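Local coordinates for acyl-CoA N-acyltransferases (NAT) superfamily protein (Arabidopsis thaliana, PDB 6TH0), which probably transfers, through the GNAT domain held in this chain, the acetyl group of acetyl-CoA to the N-terminal methionine of transmembrane proteins and to protein lysines, at residues E76-D81 against R156-F161; T93-L98 against P127-V132; V136-N141 against D170-V175. All coordinates share one frame; numbering follows the deposited sequence.

Interaction 1 of 3, residues E76-D81 against R156-F161; sequences ESEISD and RRLHGF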
# COMPACT_ATOMS: atom_id res chain seq x y z
N GLU A 76 12.86 -2.16 -13.65
CA GLU A 76 13.61 -2.49 -12.44
C GLU A 76 12.76 -3.26 -11.43
O GLU A 76 13.24 -3.55 -10.32
CB GLU A 76 14.17 -1.21 -11.81
CG GLU A 76 15.07 -0.43 -12.76
CD GLU A 76 15.72 0.78 -12.10
OE1 GLU A 76 16.80 1.20 -12.58
OE2 GLU A 76 15.16 1.30 -11.11
N SER A 77 11.50 -3.55 -11.77
CA SER A 77 10.61 -4.24 -10.85
C SER A 77 10.76 -5.75 -11.04
O SER A 77 11.18 -6.23 -12.10
CB SER A 77 9.16 -3.84 -11.08
OG SER A 77 8.69 -4.39 -12.31
N GLU A 78 10.36 -6.50 -10.02
CA GLU A 78 10.41 -7.95 -10.13
C GLU A 78 9.35 -8.53 -11.05
O GLU A 78 9.41 -9.72 -11.36
CB GLU A 78 10.28 -8.58 -8.75
CG GLU A 78 8.89 -8.44 -8.17
CD GLU A 78 8.86 -8.74 -6.69
OE1 GLU A 78 9.42 -7.94 -5.91
OE2 GLU A 78 8.26 -9.77 -6.30
N ILE A 79 8.37 -7.74 -11.49
CA ILE A 79 7.33 -8.25 -12.38
C ILE A 79 7.55 -7.77 -13.81
O ILE A 79 6.64 -7.87 -14.64
CB ILE A 79 5.92 -7.87 -11.89
CG1 ILE A 79 5.76 -6.36 -11.86
CG2 ILE A 79 5.65 -8.49 -10.53
CD1 ILE A 79 4.39 -5.91 -11.47
N SER A 80 8.75 -7.28 -14.11
CA SER A 80 9.04 -6.87 -15.47
C SER A 80 8.84 -8.02 -16.45
O SER A 80 8.52 -7.80 -17.62
CB SER A 80 10.47 -6.33 -15.56
OG SER A 80 10.71 -5.78 -16.84
N ASP A 81 9.03 -9.26 -15.98
CA ASP A 81 8.84 -10.42 -16.84
C ASP A 81 7.38 -10.59 -17.25
O ASP A 81 7.10 -11.33 -18.20
CB ASP A 81 9.31 -11.70 -16.15
CG ASP A 81 8.55 -11.99 -14.86
OD1 ASP A 81 8.46 -11.11 -13.98
OD2 ASP A 81 8.00 -13.11 -14.74
N ARG A 156 2.31 -15.48 -7.76
CA ARG A 156 3.22 -16.55 -7.36
C ARG A 156 3.59 -16.36 -5.90
O ARG A 156 3.41 -15.30 -5.31
CB ARG A 156 4.48 -16.56 -8.24
CG ARG A 156 5.24 -15.23 -8.29
CD ARG A 156 6.07 -15.21 -9.58
NE ARG A 156 6.62 -13.88 -9.83
CZ ARG A 156 6.99 -13.44 -11.03
NH1 ARG A 156 6.85 -14.22 -12.10
NH2 ARG A 156 7.49 -12.22 -11.16
N ARG A 157 4.16 -17.42 -5.32
CA ARG A 157 4.61 -17.43 -3.94
C ARG A 157 6.12 -17.22 -3.88
O ARG A 157 6.88 -17.87 -4.60
CB ARG A 157 4.25 -18.76 -3.28
CG ARG A 157 4.53 -18.81 -1.78
CD ARG A 157 4.22 -20.19 -1.24
NE ARG A 157 4.29 -20.21 0.21
CZ ARG A 157 3.23 -20.13 1.01
NH1 ARG A 157 3.39 -20.16 2.32
NH2 ARG A 157 2.01 -20.03 0.50
N LEU A 158 6.55 -16.29 -3.02
CA LEU A 158 7.97 -16.03 -2.78
C LEU A 158 8.34 -16.58 -1.40
O LEU A 158 7.79 -16.16 -0.39
CB LEU A 158 8.28 -14.53 -2.84
CG LEU A 158 8.19 -13.95 -4.26
CD1 LEU A 158 6.76 -13.96 -4.78
CD2 LEU A 158 8.80 -12.56 -4.34
N HIS A 159 9.32 -17.48 -1.37
CA HIS A 159 9.68 -18.13 -0.12
C HIS A 159 10.64 -17.29 0.71
O HIS A 159 11.57 -16.67 0.19
CB HIS A 159 10.29 -19.50 -0.42
CG HIS A 159 9.37 -20.39 -1.20
ND1 HIS A 159 8.40 -21.16 -0.61
CD2 HIS A 159 9.26 -20.60 -2.53
CE1 HIS A 159 7.74 -21.82 -1.54
NE2 HIS A 159 8.24 -21.50 -2.71
N GLY A 160 10.39 -17.23 2.02
CA GLY A 160 11.28 -16.49 2.89
C GLY A 160 11.31 -15.00 2.63
O GLY A 160 12.30 -14.35 2.95
N PHE A 161 10.24 -14.44 2.07
CA PHE A 161 10.24 -13.03 1.69
C PHE A 161 10.35 -12.13 2.91
O PHE A 161 11.08 -11.13 2.90
CB PHE A 161 8.96 -12.73 0.91
CG PHE A 161 8.96 -11.37 0.26
CD1 PHE A 161 9.63 -11.16 -0.93
CD2 PHE A 161 8.26 -10.32 0.82
CE1 PHE A 161 9.64 -9.91 -1.53
CE2 PHE A 161 8.25 -9.07 0.22
CZ PHE A 161 8.93 -8.87 -0.95
O HOH W 1 8.21 -12.11 -8.22

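Interaction 2 of 3, residues T93-L98 against P127-V132; sequences TLVYIL and PVCRGV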
# COMPACT_ATOMS: atom_id res chain seq x y z
N THR A 93 6.27 3.06 -15.46
CA THR A 93 6.42 2.86 -14.03
C THR A 93 5.33 1.94 -13.48
O THR A 93 4.38 1.57 -14.17
CB THR A 93 6.35 4.19 -13.28
OG1 THR A 93 5.15 4.88 -13.67
CG2 THR A 93 7.61 5.05 -13.57
N LEU A 94 5.50 1.62 -12.21
CA LEU A 94 4.56 0.83 -11.43
C LEU A 94 4.44 1.49 -10.07
O LEU A 94 5.37 2.16 -9.62
CB LEU A 94 5.04 -0.61 -11.28
CG LEU A 94 5.04 -1.45 -12.54
CD1 LEU A 94 5.91 -2.68 -12.34
CD2 LEU A 94 3.61 -1.86 -12.86
N VAL A 95 3.28 1.33 -9.44
CA VAL A 95 3.09 1.72 -8.05
C VAL A 95 3.15 0.46 -7.20
O VAL A 95 2.46 -0.53 -7.50
CB VAL A 95 1.75 2.46 -7.85
CG1 VAL A 95 1.56 2.83 -6.38
CG2 VAL A 95 1.73 3.72 -8.73
N TYR A 96 4.00 0.47 -6.17
CA TYR A 96 4.18 -0.65 -5.25
C TYR A 96 3.60 -0.29 -3.89
O TYR A 96 4.13 0.58 -3.20
CB TYR A 96 5.67 -0.99 -5.13
CG TYR A 96 5.98 -2.18 -4.23
CD1 TYR A 96 5.76 -3.48 -4.67
CD2 TYR A 96 6.51 -1.99 -2.95
CE1 TYR A 96 6.03 -4.57 -3.86
CE2 TYR A 96 6.78 -3.07 -2.13
CZ TYR A 96 6.55 -4.36 -2.58
OH TYR A 96 6.83 -5.42 -1.76
N ILE A 97 2.55 -1.00 -3.47
CA ILE A 97 2.01 -0.74 -2.14
C ILE A 97 2.94 -1.35 -1.12
O ILE A 97 3.30 -2.54 -1.20
CB ILE A 97 0.59 -1.31 -2.00
CG1 ILE A 97 -0.40 -0.49 -2.83
CG2 ILE A 97 0.19 -1.35 -0.49
CD1 ILE A 97 -1.74 -1.18 -3.03
N LEU A 98 3.37 -0.52 -0.16
CA LEU A 98 4.29 -0.91 0.90
C LEU A 98 3.50 -1.36 2.14
O LEU A 98 3.68 -2.48 2.62
CB LEU A 98 5.17 0.27 1.28
CG LEU A 98 6.14 0.78 0.19
CD1 LEU A 98 6.50 2.22 0.46
CD2 LEU A 98 7.38 -0.07 0.24
N PRO A 127 0.87 8.94 -16.80
CA PRO A 127 0.71 8.51 -18.19
C PRO A 127 1.14 7.07 -18.48
O PRO A 127 0.30 6.27 -18.91
CB PRO A 127 1.58 9.51 -18.98
CG PRO A 127 2.48 10.15 -17.95
CD PRO A 127 1.68 10.16 -16.68
N VAL A 128 2.39 6.72 -18.25
CA VAL A 128 2.86 5.37 -18.57
C VAL A 128 2.93 4.48 -17.32
O VAL A 128 3.75 3.55 -17.26
CB VAL A 128 4.19 5.39 -19.34
CG1 VAL A 128 4.48 3.99 -19.89
CG2 VAL A 128 4.10 6.39 -20.49
N CYS A 129 2.15 4.79 -16.29
CA CYS A 129 2.06 3.91 -15.13
C CYS A 129 1.25 2.67 -15.46
O CYS A 129 0.07 2.76 -15.81
CB CYS A 129 1.45 4.65 -13.95
SG CYS A 129 1.45 3.66 -12.43
N ARG A 130 1.86 1.50 -15.29
CA ARG A 130 1.29 0.26 -15.81
C ARG A 130 0.39 -0.45 -14.83
O ARG A 130 -0.32 -1.39 -15.23
CB ARG A 130 2.40 -0.69 -16.26
CG ARG A 130 3.33 -0.09 -17.32
CD ARG A 130 4.44 -1.05 -17.71
NE ARG A 130 5.28 -0.54 -18.80
CZ ARG A 130 5.02 -0.74 -20.09
NH1 ARG A 130 3.95 -1.43 -20.46
NH2 ARG A 130 5.83 -0.25 -21.02
N GLY A 131 0.37 -0.03 -13.59
CA GLY A 131 -0.48 -0.69 -12.61
C GLY A 131 0.12 -0.64 -11.23
O GLY A 131 1.00 0.17 -10.93
N VAL A 132 -0.39 -1.54 -10.38
CA VAL A 132 -0.07 -1.61 -8.96
C VAL A 132 0.33 -3.04 -8.63
O VAL A 132 -0.26 -3.99 -9.14
CB VAL A 132 -1.29 -1.19 -8.10
CG1 VAL A 132 -0.96 -1.19 -6.60
CG2 VAL A 132 -1.85 0.16 -8.58

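Interaction 3 of 3, residues V136-N141 against D170-V175; sequences VIAHNN and DSYLFV. With ACO (acetyl coenzyme *a), chain C.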
# COMPACT_ATOMS: atom_id res chain seq x y z
N VAL A 136 1.87 -9.78 -0.13
CA VAL A 136 1.03 -10.06 1.01
C VAL A 136 1.64 -11.23 1.77
O VAL A 136 2.07 -12.22 1.17
CB VAL A 136 -0.41 -10.40 0.55
CG1 VAL A 136 -1.30 -10.70 1.73
CG2 VAL A 136 -0.97 -9.26 -0.30
N ILE A 137 1.67 -11.13 3.10
CA ILE A 137 2.10 -12.28 3.88
C ILE A 137 1.17 -13.43 3.55
O ILE A 137 -0.06 -13.27 3.55
CB ILE A 137 2.06 -11.95 5.38
CG1 ILE A 137 3.13 -10.90 5.71
CG2 ILE A 137 2.24 -13.21 6.19
CD1 ILE A 137 3.04 -10.39 7.15
N ALA A 138 1.74 -14.62 3.31
CA ALA A 138 0.98 -15.69 2.67
C ALA A 138 -0.09 -16.29 3.57
O ALA A 138 -1.04 -16.90 3.06
CB ALA A 138 1.92 -16.80 2.19
N HIS A 139 0.02 -16.16 4.89
CA HIS A 139 -0.99 -16.73 5.77
C HIS A 139 -2.02 -15.69 6.19
O HIS A 139 -2.86 -15.97 7.04
CB HIS A 139 -0.33 -17.34 7.01
CG HIS A 139 0.42 -16.36 7.84
ND1 HIS A 139 -0.21 -15.39 8.59
CD2 HIS A 139 1.75 -16.19 8.04
CE1 HIS A 139 0.70 -14.66 9.22
NE2 HIS A 139 1.90 -15.13 8.91
N ASN A 140 -1.97 -14.49 5.59
CA ASN A 140 -2.91 -13.41 5.91
C ASN A 140 -4.11 -13.52 4.97
O ASN A 140 -4.22 -12.83 3.96
CB ASN A 140 -2.21 -12.06 5.78
CG ASN A 140 -3.06 -10.90 6.32
OD1 ASN A 140 -4.29 -10.99 6.42
ND2 ASN A 140 -2.41 -9.79 6.62
N ASN A 141 -5.03 -14.40 5.34
CA ASN A 141 -6.20 -14.65 4.50
C ASN A 141 -7.07 -13.41 4.31
O ASN A 141 -7.57 -13.20 3.19
CB ASN A 141 -6.99 -15.83 5.09
CG ASN A 141 -6.51 -17.17 4.54
OD1 ASN A 141 -5.75 -17.22 3.57
ND2 ASN A 141 -6.92 -18.25 5.18
N ASP A 170 6.60 -16.67 4.04
CA ASP A 170 6.45 -16.51 2.60
C ASP A 170 5.49 -15.36 2.28
O ASP A 170 4.70 -14.92 3.13
CB ASP A 170 5.91 -17.80 1.96
CG ASP A 170 6.85 -18.98 2.15
OD1 ASP A 170 8.00 -18.78 2.59
OD2 ASP A 170 6.42 -20.12 1.86
N SER A 171 5.56 -14.86 1.05
CA SER A 171 4.63 -13.85 0.59
C SER A 171 3.97 -14.30 -0.71
O SER A 171 4.44 -15.22 -1.38
CB SER A 171 5.32 -12.50 0.37
OG SER A 171 6.18 -12.57 -0.75
N TYR A 172 2.84 -13.68 -1.02
CA TYR A 172 2.25 -13.77 -2.34
C TYR A 172 2.44 -12.45 -3.07
O TYR A 172 2.21 -11.38 -2.50
CB TYR A 172 0.75 -14.08 -2.30
CG TYR A 172 0.40 -15.47 -1.89
CD1 TYR A 172 0.88 -16.56 -2.59
CD2 TYR A 172 -0.47 -15.70 -0.83
CE1 TYR A 172 0.52 -17.85 -2.24
CE2 TYR A 172 -0.84 -16.99 -0.48
CZ TYR A 172 -0.33 -18.05 -1.17
OH TYR A 172 -0.67 -19.32 -0.81
N LEU A 173 2.87 -12.53 -4.33
CA LEU A 173 2.91 -11.36 -5.21
C LEU A 173 1.52 -11.12 -5.80
O LEU A 173 0.92 -12.05 -6.35
CB LEU A 173 3.91 -11.59 -6.33
CG LEU A 173 3.83 -10.62 -7.52
CD1 LEU A 173 4.27 -9.23 -7.06
CD2 LEU A 173 4.64 -11.10 -8.73
N PHE A 174 0.99 -9.90 -5.67
CA PHE A 174 -0.30 -9.54 -6.25
C PHE A 174 -0.09 -8.39 -7.22
O PHE A 174 0.67 -7.48 -6.92
CB PHE A 174 -1.35 -9.10 -5.21
CG PHE A 174 -2.12 -10.22 -4.58
CD1 PHE A 174 -3.35 -10.61 -5.10
CD2 PHE A 174 -1.65 -10.86 -3.44
CE1 PHE A 174 -4.08 -11.65 -4.49
CE2 PHE A 174 -2.36 -11.87 -2.84
CZ PHE A 174 -3.57 -12.26 -3.36
N VAL A 175 -0.75 -8.44 -8.39
CA VAL A 175 -0.59 -7.40 -9.39
C VAL A 175 -1.95 -6.97 -9.91
O VAL A 175 -2.88 -7.78 -9.99
CB VAL A 175 0.32 -7.83 -10.57
CG1 VAL A 175 1.67 -8.29 -10.07
CG2 VAL A 175 -0.36 -8.93 -11.39
N1A ACO C . -20.59 -4.62 6.41
C2A ACO C . -20.00 -5.82 6.75
N3A ACO C . -18.83 -6.37 6.38
C4A ACO C . -18.13 -5.54 5.52
C5A ACO C . -18.60 -4.26 5.07
C6A ACO C . -19.85 -3.84 5.55
N6A ACO C . -20.35 -2.63 5.17
N7A ACO C . -17.68 -3.66 4.21
C8A ACO C . -16.67 -4.55 4.13
N9A ACO C . -16.89 -5.70 4.89
C1B ACO C . -16.02 -6.87 5.03
C2B ACO C . -15.27 -7.28 3.68
O2B ACO C . -16.11 -8.02 2.90
C3B ACO C . -14.20 -8.20 4.44
O3B ACO C . -14.90 -9.28 4.82
P3B ACO C . -13.87 -10.81 4.87
O7A ACO C . -13.10 -10.44 6.10
O8A ACO C . -14.90 -11.92 5.01
O9A ACO C . -13.13 -10.66 3.56
C4B ACO C . -13.80 -7.30 5.66
O4B ACO C . -15.01 -6.55 6.03
C5B ACO C . -12.61 -6.37 5.32
O5B ACO C . -12.86 -5.62 4.18
P1A ACO C . -12.45 -4.05 4.49
O1A ACO C . -13.31 -3.52 5.58
O2A ACO C . -12.35 -3.35 3.16
O3A ACO C . -10.87 -3.96 5.09
P2A ACO C . -10.72 -3.39 6.57
O4A ACO C . -10.88 -1.91 6.63
O5A ACO C . -11.34 -4.25 7.63
O6A ACO C . -9.02 -3.55 6.87
CBP ACO C . -6.99 -4.83 6.72
CCP ACO C . -8.50 -4.68 6.27
CDP ACO C . -6.22 -3.68 6.11
CEP ACO C . -6.42 -6.17 6.26
CAP ACO C . -7.02 -4.73 8.27
OAP ACO C . -7.56 -5.92 8.85
C9P ACO C . -5.66 -4.52 8.92
O9P ACO C . -5.27 -3.40 9.19
N8P ACO C . -4.91 -5.63 9.26
C7P ACO C . -3.56 -5.50 9.91
C6P ACO C . -2.58 -4.87 8.97
C5P ACO C . -2.41 -5.81 7.82
O5P ACO C . -2.42 -7.03 7.91
N4P ACO C . -2.25 -5.23 6.58
C3P ACO C . -2.11 -6.16 5.47
C2P ACO C . -1.27 -5.54 4.41
S1P ACO C . -1.11 -6.78 3.03
C ACO C . 0.36 -7.59 3.65
O ACO C . 0.34 -8.69 4.15
CH3 ACO C . 1.59 -6.85 3.60

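Interaction 1 of 3, residues E76-D81 against R156-F161
Asp-81 and Arg-156 both set CG between the backbone N and the carbonyl carbon (chi1 61° and 56°); from CG the arginine runs extended to NE, and its guanidinium meets the carboxylate. The two groups come together tip to tip in an end-on, two-pronged salt bridge. NH1 of Arg-156 donates to OD2 of Asp-81 at 3.1 Å, and NH2 of Arg-156 donates to OD1 of Asp-81 at 3.2 Å; both bonds are nearly straight. Each oxygen is approached on its syn side and the two planes lie only 17° apart, so the double grip fixes how both flat groups are turned. The carbonyl O of Glu-78 also lies 3.2 Å from NH2 of Arg-156, near the guanidinium plane, but at too poor an angle for a hydrogen bond. Ile-79 brings CG2 to 4.2 Å from the same NH2.

A water carries the arginine on to a second acid. It accepts from NE of Arg-156 at 2.9 Å and donates to OE2 of Glu-78 at 3.0 Å. That OE2 is hydrogen-bonded to His-135 NE2 as well, and it touches CD2 of Leu-158 at 3.5 Å where the two side chains reach toward each other.

This is a surface contact between the loop that follows strand 63-73, folded into a type I turn from Ser-77 to Ser-80, and edge strand 153-164 just where it turns a corner. Strands 129-137 and 167-177 underlie it: Ile-79 rests on Tyr-133 and Leu-173, and Leu-158 on His-135.

Interaction 2 of 3, residues T93-L98 against P127-V132
Thr-93 and Val-95 carry three backbone hydrogen bonds between 93-98 and 127-132, a parallel ladder that runs on through Tyr-133. Thr-93 is held through both its N and its O: the N donates to Val-128 O at 3.1 Å, and the O accepts from Arg-130 N at 2.8 Å. Further on, Val-95 N donates to Gly-131 O at 3.0 Å. Between Thr-93, paired with Cys-129, and Val-95, paired with Val-132, the register slips by one residue, which makes a beta bulge on the strand of Cys-129. Gly-131 takes up backbone angles there that would jam a CB against the preceding carbonyl O.

On one face of the sheet, Cys-129 holds SG anti to its backbone N (chi1 -175°), and the sulphur meets CG2 of Val-95 at 3.7 Å. OG1 of Thr-93 lies 3.7 Å from CB of Cys-129. Ser-123 of helix 111-123 packs against Val-95, Cys-129 and Val-132 here. Off that face, CD2 of Leu-94 touches CB of Arg-130 at 3.8 Å, while NE of Arg-130 donates to the backbone carbonyl O of Glu-91. Near the far end, CD1 of Ile-97 packs on CG1 of Val-132 at 3.7 Å.

Strand 93-102, helix 111-123 and strand 129-137 form a beta-alpha-beta crossover, and this paired start of its two strands belongs to the GNAT fold, in which the same strands characteristically splay apart further along to admit acetyl-CoA.

Interaction 3 of 3, residues V136-N141 against D170-V175
Val-136 and Tyr-172 form an antiparallel hydrogen-bonded pair, each donating to the other: Val-136 N to Tyr-172 O at 2.9 Å, and Tyr-172 N to Val-136 O at 2.7 Å. Past the non-hydrogen-bonded pair of Ile-137 and Ser-171, two residues on, Ala-138 N donates to Asp-170 O at 3.0 Å from above the carbonyl plane as the chain leaves the strand in a type I turn from Ile-137 to Asn-140. The carboxylate of Asp-170 leads away from this contact and bridges to Arg-157.

Packing occupies both ends of the pair. CB of Ala-138 sits over one face of the Tyr-172 ring, offset toward the rim and 4.2 Å from its centroid, a CH-pi contact. Val-136 crosses Phe-174 obliquely, its CG2 meeting CD2 of the ring at 3.6 Å. Its other branch, CG1, is anti to the backbone N (chi1 180°) and lies 3.5 Å from the acetyl O of acetyl-CoA.

Two hydrogen bonds from 136-141 reach acetyl-CoA, which Leu-100, Val-102, Lys-108, Gly-110, Arg-145 and Arg-149 also bind. Ile-137 N, which has no bond to 170-175, donates to the acetyl O at 3.0 Å. Asn-140 divides its amide between two tasks: ND2 donates to O5P of the pantetheine arm, while OD1 caps Ala-143 N at the start of helix 141-149.

The pairing is consistent with holding the Ile-137 N-H at the thioester carbonyl. Such a bond would be expected to draw charge toward the oxygen and make the acetyl carbon more electrophilic, as proposed for other GNAT acetyltransferases, while Asn-140 couples the pantetheine to a helix N terminus.

Overall arrangement
From the N terminus, interaction 1 opens at 76-81, in the loop after strand 63-73. Interaction 2 then opens at 93-98 and closes at 127-132, wholly nested inside the length of chain that interaction 1 will close at 156-161. Interaction 3 opens at 136-141, further along the strand that interaction 2 uses, before interaction 1 closes; it closes only at 170-175, so interactions 1 and 3 cross while 2 and 3 stand in series. All three reach one mixed sheet. Ile-79 and Ser-77 of interaction 1 pack on Leu-94 of interaction 2, and Leu-158 N probably hydrogen-bonds to Ser-171 O of interaction 3. Together they tie the central parallel pair to strand 167-177, edge strand 153-164 and the long loop.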